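Local coordinates for protein peptidase S15/CocE/NonD (Thaumarchaeota archaeon SCGC AB-539-E09, PDB 4PF1) that is an aminopeptidase with an alpha/beta-hydrolase fold, a serine peptidase that probably cleaves residues from the N-termini of peptides, at residues I53-V57 and A97-I101; Q58-L64 and E150-A156; Q461-A465 and V574-S578; W456-R462 and G522-L528. One frame throughout, in Å; residues are numbered along the deposited sequence.

How the contacts relate
The four contacts form two pairs, far apart in space. Contacts 1 and 2 lie in the alpha/beta-hydrolase part, with centres about 9 Å apart. They share one sheet: strand 100-105 of contact 1 neighbours strand 60-67 of contact 2, and R98 O to T60 OG1, 2.8 Å, is a probable hydrogen bond between them. Contacts 3 and 4 lie in the C-terminal non-catalytic region, with centres about 10 Å apart, and share Q461 and R462. The centres of contacts 1 and 3 are about 51 Å apart. S161, H328 and D295 probably form the catalytic triad; the side chain of L457 in contact 4 lies near it without touching.

Contact 1 of 4, residues I53-V57 and A97-I101; sequences IPKGV and ARYII
R98 lays the end of its side chain against the turn at 54-57. Its NH1 gives a weak hydrogen bond to K55 O at 2.8 Å, bent to 128° at the hydrogen. The oxygen sits at the edge of the guanidinium, in its plane. V57 comes over one face of the same group. Its CB stands 3.3 Å above the plane, offset from the centre of the group, and its CG2 is 3.5 Å from R98 NH2. The two side chains run past each other in opposite directions. The bend of R98 at chi3 (75°) turns the guanidinium back over the turn.

Further in, the ring of P54 meets backbone oxygens. Its CG is 3.4 Å from Y99 O and 3.6 Å from R98 O. Deeper still, I53 and I100 lie side by side and point the same way, with I53 CG2 3.9 Å from I100 CG1. Both isoleucines are buried, while R98, K55 and G56 are exposed.

Two backbone features position these groups. Residues 54-57 form a type II beta turn, with G56 at positive phi. R98, just past helix 92-96, also has positive phi and completes the Schellman motif that closes the helix, before the chain enters strand 100-105. Outside the segments, K55 NZ bonds to F30 O and Y99 OH to D361. Strands 46-54 and 100-105 are antiparallel neighbours in the central sheet. The contact thus joins a turn to a helix-to-strand link, where strand 46-54 ends and strand 100-105 begins in the mixed sheet of an alpha/beta-hydrolase fold.

Contact 2 of 4, residues Q58-L64 and E150-A156; sequences QNTPIVL and ESNGRVA
I62 and V155 pack on one face of a parallel strand pair, with I62 CB 3.9 Å from V155 CG2. V155 puts CG1 opposite its own backbone N (chi1 178°). This sets CG2 beside that N, against I62 CB, while CG1 also lies near I62. On the same side, I62 CD1 reaches S151 CB at 3.7 Å. This is the tight part. Its backbone ladder runs from R154 O to I62 N, from I62 O to A156 N and from A156 O to L64 N, the last at 2.8 Å and 169°.

The other end is looser. A beta bulge shifts the register by two between T60 and I62. T60 N still bonds to E150 O at 3.0 Å, but N152 N meets T60 O from well above the carbonyl plane. N152 OD1 accepts from R154 N in an Asx turn and lies 3.2 Å from P61 CA, while N152 ND2 bonds to L364 O. N59 OD1 touches N152 CB at 3.4 Å, with the two amides nearly perpendicular, 86° apart. Q58 and N59 are exposed here.

Strand 60-67 lies between strands 100-105 and 154-160. Helix 133-147 packs on V155 through I141 and V145. Helix 347-365 brings L364 against P61 and A156, and R154 makes a salt bridge to D366 just beyond it.

Contact 3 of 4, residues Q461-A465 and V574-S578; sequences QRHTA and VQVQS
Q575 reaches from strand 571-577 to the first turn of the short helix 462-465, where Q461 is the N-cap residue. The strand belongs to a four-stranded antiparallel sheet in the C-terminal non-catalytic region, and the helix packs against it.

Hydrogen bonds dominate. Q575 NE2 donates to Q461 O at 3.2 Å, nearly straight at 163°. The oxygen lies in the amide plane of Q575, but the donor stands above the carbonyl plane of Q461. The same oxygen takes the helix bond from A465 N, so two N-H groups grip it. The other end of the amide, Q575 OE1, is 2.7 Å from T464 OG1. T464 OG1 also lies 3.0 Å from Q461 O, and its proton is not assigned between the two acceptors. The extended chain of Q575 beyond CG lets its amide span both sites.

The charged partner is K506 of strand 502-510. Its NZ bonds to the side-chain oxygens of Q461, Q575 and Q577. It thus ties the glutamines together within a buried contact. Q577 NE2 bonds to S579 O.

Packing is lighter. A465 CB rests 3.7 Å from Q575 NE2. Q577 crosses T464 at about a right angle, with its OE1 3.8 Å from T464 CG2.

Contact 4 of 4, residues W456-R462 and G522-L528; sequences WLVDDQR and GGYQQML
Y524 and D460 slide past each other in opposite directions, with carboxylate and ring planes 70° apart. D460 CB lies at the ring edge, 3.7 Å from Y524 CD1. The Y524 hydroxyl points at V458 O, but the modelled 2.5 Å is doubtfully short.

With chi1 at 177°, D460 CG stands opposite the backbone N and the carboxylate lies between Q525 N and the R462 guanidinium. OD1 takes Q525 N on its anti side, somewhat out of the carboxylate plane, at 2.9 Å. OD2 receives R462 NE on its syn lone pair, at 2.8 Å, in a salt bridge, while NH2 comes to the same oxygen from above the carboxylate plane. R462 NH1 goes on to a lone pair of G522 O, at 2.9 Å. One face of this guanidinium lies against the G523-Y524 peptide. A water bridges R462 NH2 and G522 O.

These bonds fasten the loop before helix 462-465 along edge strand 525-534 of the four-stranded antiparallel sheet. D460 and Q526 form a single beta bridge, and Q461 N bonds to Q525 O.

At the other end M527 extends from the strand and bends at chi3 (75°). The M527 and Q461 side chains cross at a slant, with M527 SD 3.7 Å from Q461 CD. M527 CE reaches W456 CZ3 at 3.7 Å and L457 CD2 at 3.8 Å. W456 also meets Y438 and W580 edge-to-face.

Contact 1 of 4, residues I53-V57 and A97-I101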
# COMPACT_ATOMS: atom_id res chain seq x y z
N ILE A 53 -29.44 -17.97 -18.60
CA ILE A 53 -30.83 -17.86 -18.20
C ILE A 53 -30.95 -18.02 -16.68
O ILE A 53 -30.56 -19.05 -16.15
CB ILE A 53 -31.73 -18.90 -18.95
CG1 ILE A 53 -31.37 -19.00 -20.45
CG2 ILE A 53 -33.22 -18.58 -18.74
CD1 ILE A 53 -31.67 -20.35 -21.09
N PRO A 54 -31.50 -17.01 -15.97
CA PRO A 54 -31.68 -17.16 -14.51
C PRO A 54 -32.67 -18.29 -14.21
O PRO A 54 -33.65 -18.43 -14.93
CB PRO A 54 -32.22 -15.79 -14.07
CG PRO A 54 -31.96 -14.87 -15.22
CD PRO A 54 -32.02 -15.71 -16.44
N LYS A 55 -32.38 -19.12 -13.21
CA LYS A 55 -33.25 -20.26 -12.89
C LYS A 55 -34.61 -19.81 -12.34
O LYS A 55 -34.68 -18.91 -11.51
CB LYS A 55 -32.57 -21.22 -11.90
CG LYS A 55 -31.57 -22.16 -12.57
CD LYS A 55 -31.42 -23.46 -11.81
CE LYS A 55 -30.55 -24.46 -12.54
NZ LYS A 55 -29.11 -24.29 -12.20
N GLY A 56 -35.68 -20.42 -12.87
CA GLY A 56 -37.06 -20.17 -12.46
C GLY A 56 -37.75 -19.01 -13.16
O GLY A 56 -38.96 -18.84 -13.01
N VAL A 57 -37.00 -18.21 -13.93
CA VAL A 57 -37.54 -17.03 -14.61
C VAL A 57 -38.34 -17.43 -15.87
O VAL A 57 -38.11 -18.48 -16.48
CB VAL A 57 -36.43 -15.99 -14.92
CG1 VAL A 57 -35.68 -16.32 -16.21
CG2 VAL A 57 -37.00 -14.57 -14.96
N ALA A 97 -32.23 -7.75 -12.27
CA ALA A 97 -33.60 -7.70 -12.83
C ALA A 97 -34.00 -9.06 -13.42
O ALA A 97 -35.15 -9.24 -13.85
CB ALA A 97 -33.69 -6.62 -13.89
N ARG A 98 -33.05 -10.03 -13.44
CA ARG A 98 -33.21 -11.41 -13.92
C ARG A 98 -33.50 -11.46 -15.44
O ARG A 98 -34.32 -12.27 -15.90
CB ARG A 98 -34.27 -12.18 -13.10
CG ARG A 98 -33.92 -12.25 -11.61
CD ARG A 98 -35.00 -12.92 -10.79
NE ARG A 98 -35.00 -14.38 -10.97
CZ ARG A 98 -36.07 -15.09 -11.30
NH1 ARG A 98 -35.98 -16.40 -11.44
NH2 ARG A 98 -37.24 -14.49 -11.47
N TYR A 99 -32.78 -10.64 -16.22
CA TYR A 99 -32.81 -10.65 -17.69
C TYR A 99 -32.05 -11.87 -18.18
O TYR A 99 -31.21 -12.40 -17.44
CB TYR A 99 -32.10 -9.39 -18.25
CG TYR A 99 -32.90 -8.11 -18.36
CD1 TYR A 99 -33.89 -7.81 -17.43
CD2 TYR A 99 -32.59 -7.15 -19.32
CE1 TYR A 99 -34.60 -6.61 -17.50
CE2 TYR A 99 -33.29 -5.95 -19.38
CZ TYR A 99 -34.29 -5.68 -18.47
OH TYR A 99 -35.00 -4.51 -18.56
N ILE A 100 -32.27 -12.27 -19.43
CA ILE A 100 -31.44 -13.30 -20.04
C ILE A 100 -30.22 -12.55 -20.60
O ILE A 100 -30.39 -11.57 -21.33
CB ILE A 100 -32.21 -14.13 -21.11
CG1 ILE A 100 -33.20 -15.10 -20.43
CG2 ILE A 100 -31.25 -14.88 -22.03
CD1 ILE A 100 -34.45 -15.44 -21.25
N ILE A 101 -29.01 -12.95 -20.18
CA ILE A 101 -27.78 -12.28 -20.63
C ILE A 101 -27.10 -13.15 -21.68
O ILE A 101 -26.79 -14.31 -21.43
CB ILE A 101 -26.86 -11.93 -19.43
CG1 ILE A 101 -27.61 -11.04 -18.40
CG2 ILE A 101 -25.57 -11.23 -19.93
CD1 ILE A 101 -27.22 -11.24 -16.99

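Contact 2 of 4, residues Q58-L64 and E150-A156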
# COMPACT_ATOMS: atom_id res chain seq x y z
N GLN A 58 -39.31 -16.57 -16.24
CA GLN A 58 -40.16 -16.71 -17.42
C GLN A 58 -40.61 -15.33 -17.89
O GLN A 58 -40.67 -14.39 -17.08
CB GLN A 58 -41.37 -17.65 -17.15
CG GLN A 58 -42.24 -17.26 -15.96
CD GLN A 58 -43.34 -18.28 -15.74
OE1 GLN A 58 -44.42 -18.21 -16.33
NE2 GLN A 58 -43.07 -19.26 -14.90
N ASN A 59 -40.88 -15.19 -19.21
CA ASN A 59 -41.32 -13.94 -19.85
C ASN A 59 -40.39 -12.75 -19.50
O ASN A 59 -40.87 -11.65 -19.19
CB ASN A 59 -42.79 -13.64 -19.49
CG ASN A 59 -43.53 -12.82 -20.51
OD1 ASN A 59 -43.52 -13.11 -21.71
ND2 ASN A 59 -44.24 -11.80 -20.05
N THR A 60 -39.06 -12.98 -19.54
CA THR A 60 -38.06 -11.95 -19.22
C THR A 60 -37.32 -11.50 -20.51
O THR A 60 -37.13 -12.32 -21.41
CB THR A 60 -37.09 -12.47 -18.11
OG1 THR A 60 -36.33 -11.39 -17.57
CG2 THR A 60 -36.15 -13.57 -18.58
N PRO A 61 -36.90 -10.22 -20.64
CA PRO A 61 -36.21 -9.81 -21.88
C PRO A 61 -34.77 -10.35 -22.00
O PRO A 61 -34.24 -10.93 -21.05
CB PRO A 61 -36.22 -8.29 -21.81
CG PRO A 61 -36.27 -7.98 -20.37
CD PRO A 61 -37.07 -9.08 -19.72
N ILE A 62 -34.16 -10.13 -23.18
CA ILE A 62 -32.78 -10.54 -23.48
C ILE A 62 -31.89 -9.30 -23.61
O ILE A 62 -32.29 -8.31 -24.24
CB ILE A 62 -32.73 -11.42 -24.77
CG1 ILE A 62 -33.44 -12.79 -24.55
CG2 ILE A 62 -31.28 -11.61 -25.29
CD1 ILE A 62 -33.88 -13.49 -25.85
N VAL A 63 -30.68 -9.35 -23.04
CA VAL A 63 -29.70 -8.29 -23.17
C VAL A 63 -28.47 -8.89 -23.90
O VAL A 63 -27.81 -9.79 -23.37
CB VAL A 63 -29.39 -7.55 -21.83
CG1 VAL A 63 -28.84 -8.50 -20.77
CG2 VAL A 63 -28.47 -6.36 -22.04
N LEU A 64 -28.26 -8.49 -25.17
CA LEU A 64 -27.24 -9.05 -26.06
C LEU A 64 -25.99 -8.17 -26.17
O LEU A 64 -26.08 -6.96 -26.34
CB LEU A 64 -27.86 -9.27 -27.47
CG LEU A 64 -26.91 -9.68 -28.63
CD1 LEU A 64 -26.34 -11.08 -28.41
CD2 LEU A 64 -27.62 -9.61 -29.96
N GLU A 150 -38.02 -18.89 -22.25
CA GLU A 150 -38.11 -18.07 -21.04
C GLU A 150 -38.17 -16.56 -21.37
O GLU A 150 -38.43 -15.76 -20.48
CB GLU A 150 -36.91 -18.35 -20.10
CG GLU A 150 -36.88 -19.76 -19.53
CD GLU A 150 -36.31 -20.83 -20.44
OE1 GLU A 150 -35.55 -20.49 -21.37
OE2 GLU A 150 -36.62 -22.02 -20.21
N SER A 151 -37.93 -16.19 -22.64
CA SER A 151 -37.93 -14.79 -23.05
C SER A 151 -39.33 -14.27 -23.40
O SER A 151 -40.22 -15.06 -23.71
CB SER A 151 -36.98 -14.57 -24.23
OG SER A 151 -37.51 -15.02 -25.46
N ASN A 152 -39.51 -12.93 -23.34
CA ASN A 152 -40.76 -12.26 -23.69
C ASN A 152 -40.74 -11.82 -25.18
O ASN A 152 -41.65 -11.13 -25.64
CB ASN A 152 -41.01 -11.04 -22.76
CG ASN A 152 -39.98 -9.93 -22.85
OD1 ASN A 152 -38.96 -10.03 -23.53
ND2 ASN A 152 -40.23 -8.84 -22.16
N GLY A 153 -39.69 -12.23 -25.90
CA GLY A 153 -39.51 -11.92 -27.31
C GLY A 153 -38.94 -10.54 -27.58
O GLY A 153 -38.94 -10.09 -28.73
N ARG A 154 -38.47 -9.85 -26.52
CA ARG A 154 -37.90 -8.50 -26.63
C ARG A 154 -36.40 -8.54 -26.33
O ARG A 154 -35.97 -9.24 -25.41
CB ARG A 154 -38.62 -7.52 -25.70
CG ARG A 154 -40.11 -7.36 -26.00
CD ARG A 154 -40.70 -6.22 -25.21
NE ARG A 154 -42.15 -6.19 -25.28
CZ ARG A 154 -42.91 -5.27 -24.69
NH1 ARG A 154 -42.35 -4.29 -23.99
NH2 ARG A 154 -44.23 -5.32 -24.80
N VAL A 155 -35.59 -7.83 -27.14
CA VAL A 155 -34.13 -7.83 -27.03
C VAL A 155 -33.58 -6.40 -26.99
O VAL A 155 -34.11 -5.51 -27.66
CB VAL A 155 -33.48 -8.65 -28.20
CG1 VAL A 155 -31.95 -8.62 -28.13
CG2 VAL A 155 -33.98 -10.09 -28.23
N ALA A 156 -32.50 -6.19 -26.21
CA ALA A 156 -31.75 -4.94 -26.16
C ALA A 156 -30.27 -5.25 -26.33
O ALA A 156 -29.81 -6.30 -25.87
CB ALA A 156 -31.99 -4.22 -24.85

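Contact 3 of 4, residues Q461-A465 and V574-S578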
# COMPACT_ATOMS: atom_id res chain seq x y z
N GLN A 461 0.47 17.56 -15.17
CA GLN A 461 1.24 18.02 -16.31
C GLN A 461 2.41 18.94 -15.88
O GLN A 461 3.00 19.62 -16.72
CB GLN A 461 0.33 18.72 -17.34
CG GLN A 461 -0.71 17.77 -18.00
CD GLN A 461 -0.07 16.56 -18.66
OE1 GLN A 461 0.62 16.67 -19.68
NE2 GLN A 461 -0.30 15.38 -18.09
N ARG A 462 2.80 18.88 -14.59
CA ARG A 462 3.94 19.66 -14.08
C ARG A 462 5.27 19.18 -14.70
O ARG A 462 6.19 19.99 -14.85
CB ARG A 462 4.01 19.59 -12.55
CG ARG A 462 3.22 20.70 -11.85
CD ARG A 462 3.34 20.66 -10.34
NE ARG A 462 2.69 19.47 -9.77
CZ ARG A 462 2.25 19.38 -8.52
NH1 ARG A 462 2.39 20.40 -7.68
NH2 ARG A 462 1.67 18.27 -8.10
N HIS A 463 5.37 17.87 -15.08
CA HIS A 463 6.58 17.28 -15.65
C HIS A 463 6.92 17.87 -17.04
O HIS A 463 8.10 17.97 -17.39
CB HIS A 463 6.50 15.74 -15.70
CG HIS A 463 5.61 15.16 -16.76
ND1 HIS A 463 6.13 14.65 -17.94
CD2 HIS A 463 4.27 14.96 -16.75
CE1 HIS A 463 5.09 14.18 -18.62
NE2 HIS A 463 3.95 14.35 -17.95
N THR A 464 5.90 18.31 -17.79
CA THR A 464 6.09 18.95 -19.09
C THR A 464 6.16 20.48 -18.93
O THR A 464 6.76 21.14 -19.78
CB THR A 464 4.98 18.55 -20.07
OG1 THR A 464 3.71 18.77 -19.47
CG2 THR A 464 5.10 17.11 -20.52
N ALA A 465 5.57 21.03 -17.86
CA ALA A 465 5.54 22.47 -17.60
C ALA A 465 6.93 23.11 -17.50
O ALA A 465 7.12 24.23 -17.97
CB ALA A 465 4.76 22.76 -16.32
N VAL A 574 -2.95 26.41 -20.33
CA VAL A 574 -2.81 25.91 -21.68
C VAL A 574 -1.34 25.51 -21.90
O VAL A 574 -0.44 26.31 -21.64
CB VAL A 574 -3.31 26.93 -22.75
CG1 VAL A 574 -2.91 26.51 -24.16
CG2 VAL A 574 -4.82 27.12 -22.65
N GLN A 575 -1.12 24.26 -22.32
CA GLN A 575 0.22 23.75 -22.64
C GLN A 575 0.26 23.33 -24.10
O GLN A 575 -0.68 22.69 -24.59
CB GLN A 575 0.61 22.58 -21.71
CG GLN A 575 1.13 23.04 -20.35
CD GLN A 575 1.64 21.91 -19.47
OE1 GLN A 575 2.09 20.86 -19.95
NE2 GLN A 575 1.62 22.12 -18.16
N VAL A 576 1.31 23.75 -24.83
CA VAL A 576 1.50 23.41 -26.25
C VAL A 576 2.88 22.73 -26.45
O VAL A 576 3.90 23.25 -25.98
CB VAL A 576 1.29 24.62 -27.20
CG1 VAL A 576 1.84 24.35 -28.61
CG2 VAL A 576 -0.19 25.00 -27.28
N GLN A 577 2.89 21.57 -27.13
CA GLN A 577 4.10 20.81 -27.42
C GLN A 577 4.00 20.18 -28.82
O GLN A 577 2.95 20.29 -29.46
CB GLN A 577 4.37 19.76 -26.33
CG GLN A 577 3.21 18.81 -26.05
CD GLN A 577 3.45 17.98 -24.82
OE1 GLN A 577 3.60 18.50 -23.71
NE2 GLN A 577 3.47 16.66 -24.98
N SER A 578 5.09 19.54 -29.31
CA SER A 578 5.13 18.99 -30.67
C SER A 578 5.31 17.46 -30.74
O SER A 578 5.52 16.92 -31.83
CB SER A 578 6.22 19.68 -31.49
OG SER A 578 5.83 21.00 -31.85

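Contact 4 of 4, residues W456-R462 and G522-L528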
# COMPACT_ATOMS: atom_id res chain seq x y z
N TRP A 456 -4.51 8.11 -17.08
CA TRP A 456 -3.56 9.01 -17.75
C TRP A 456 -4.13 10.37 -18.19
O TRP A 456 -3.39 11.35 -18.12
CB TRP A 456 -2.84 8.28 -18.91
CG TRP A 456 -3.21 8.64 -20.32
CD1 TRP A 456 -3.95 7.89 -21.18
CD2 TRP A 456 -2.64 9.70 -21.10
NE1 TRP A 456 -3.94 8.45 -22.43
CE2 TRP A 456 -3.16 9.58 -22.41
CE3 TRP A 456 -1.78 10.78 -20.81
CZ2 TRP A 456 -2.86 10.50 -23.42
CZ3 TRP A 456 -1.49 11.68 -21.82
CH2 TRP A 456 -2.01 11.54 -23.11
N LEU A 457 -5.41 10.45 -18.58
CA LEU A 457 -5.96 11.73 -19.04
C LEU A 457 -6.15 12.77 -17.91
O LEU A 457 -6.42 13.94 -18.22
CB LEU A 457 -7.26 11.55 -19.84
CG LEU A 457 -7.08 11.01 -21.28
CD1 LEU A 457 -8.40 10.97 -22.00
CD2 LEU A 457 -6.09 11.86 -22.08
N VAL A 458 -5.97 12.38 -16.63
CA VAL A 458 -6.04 13.32 -15.51
C VAL A 458 -4.64 13.47 -14.85
O VAL A 458 -4.52 14.03 -13.76
CB VAL A 458 -7.16 13.00 -14.46
CG1 VAL A 458 -8.54 13.07 -15.10
CG2 VAL A 458 -6.94 11.66 -13.77
N ASP A 459 -3.57 13.02 -15.56
CA ASP A 459 -2.18 13.11 -15.10
C ASP A 459 -1.76 14.54 -14.78
O ASP A 459 -2.20 15.49 -15.44
CB ASP A 459 -1.22 12.56 -16.18
CG ASP A 459 -0.82 11.10 -16.05
OD1 ASP A 459 -1.38 10.40 -15.17
OD2 ASP A 459 0.04 10.66 -16.83
N ASP A 460 -0.85 14.70 -13.80
CA ASP A 460 -0.25 15.98 -13.46
C ASP A 460 0.68 16.37 -14.61
O ASP A 460 1.50 15.56 -15.04
CB ASP A 460 0.50 15.87 -12.11
CG ASP A 460 1.25 17.12 -11.67
OD1 ASP A 460 0.80 18.24 -12.02
OD2 ASP A 460 2.24 16.98 -10.93
N GLN A 461 0.47 17.56 -15.17
CA GLN A 461 1.24 18.02 -16.31
C GLN A 461 2.41 18.94 -15.88
O GLN A 461 3.00 19.62 -16.72
CB GLN A 461 0.33 18.72 -17.34
CG GLN A 461 -0.71 17.77 -18.00
CD GLN A 461 -0.07 16.56 -18.66
OE1 GLN A 461 0.62 16.67 -19.68
NE2 GLN A 461 -0.30 15.38 -18.09
N ARG A 462 2.80 18.88 -14.59
CA ARG A 462 3.94 19.66 -14.08
C ARG A 462 5.27 19.18 -14.70
O ARG A 462 6.19 19.99 -14.85
CB ARG A 462 4.01 19.59 -12.55
CG ARG A 462 3.22 20.70 -11.85
CD ARG A 462 3.34 20.66 -10.34
NE ARG A 462 2.69 19.47 -9.77
CZ ARG A 462 2.25 19.38 -8.52
NH1 ARG A 462 2.39 20.40 -7.68
NH2 ARG A 462 1.67 18.27 -8.10
N GLY A 522 -1.64 20.07 -3.85
CA GLY A 522 -1.24 21.47 -4.01
C GLY A 522 -0.36 21.68 -5.22
O GLY A 522 0.67 21.01 -5.37
N GLY A 523 -0.79 22.58 -6.11
CA GLY A 523 -0.06 22.91 -7.34
C GLY A 523 -0.35 21.99 -8.51
O GLY A 523 0.10 22.26 -9.63
N TYR A 524 -1.10 20.90 -8.26
CA TYR A 524 -1.47 19.86 -9.22
C TYR A 524 -2.02 20.46 -10.53
O TYR A 524 -2.99 21.22 -10.53
CB TYR A 524 -2.48 18.91 -8.54
CG TYR A 524 -3.21 17.89 -9.39
CD1 TYR A 524 -2.54 17.14 -10.36
CD2 TYR A 524 -4.53 17.53 -9.11
CE1 TYR A 524 -3.19 16.15 -11.10
CE2 TYR A 524 -5.18 16.53 -9.83
CZ TYR A 524 -4.51 15.85 -10.82
OH TYR A 524 -5.18 14.87 -11.53
N GLN A 525 -1.32 20.16 -11.64
CA GLN A 525 -1.67 20.61 -12.98
C GLN A 525 -2.50 19.51 -13.66
O GLN A 525 -2.00 18.78 -14.52
CB GLN A 525 -0.41 20.96 -13.79
CG GLN A 525 0.22 22.29 -13.38
CD GLN A 525 1.41 22.67 -14.23
OE1 GLN A 525 1.60 22.17 -15.34
NE2 GLN A 525 2.21 23.61 -13.75
N GLN A 526 -3.75 19.37 -13.21
CA GLN A 526 -4.68 18.35 -13.67
C GLN A 526 -5.08 18.57 -15.12
O GLN A 526 -5.79 19.54 -15.42
CB GLN A 526 -5.93 18.34 -12.78
CG GLN A 526 -6.94 17.24 -13.13
CD GLN A 526 -8.36 17.73 -13.05
OE1 GLN A 526 -8.78 18.34 -12.05
NE2 GLN A 526 -9.13 17.47 -14.09
N MET A 527 -4.70 17.63 -16.02
CA MET A 527 -5.12 17.70 -17.41
C MET A 527 -6.64 17.50 -17.46
O MET A 527 -7.18 16.69 -16.70
CB MET A 527 -4.39 16.66 -18.27
CG MET A 527 -4.44 16.99 -19.75
SD MET A 527 -3.11 16.22 -20.70
CE MET A 527 -3.70 14.50 -20.74
N LEU A 528 -7.33 18.30 -18.29
CA LEU A 528 -8.79 18.28 -18.35
C LEU A 528 -9.32 17.95 -19.75
O LEU A 528 -10.28 17.19 -19.89
CB LEU A 528 -9.32 19.65 -17.88
CG LEU A 528 -10.83 19.80 -17.73
CD1 LEU A 528 -11.34 19.13 -16.46
CD2 LEU A 528 -11.22 21.25 -17.75
O HOH W 1 0.89 18.34 -5.48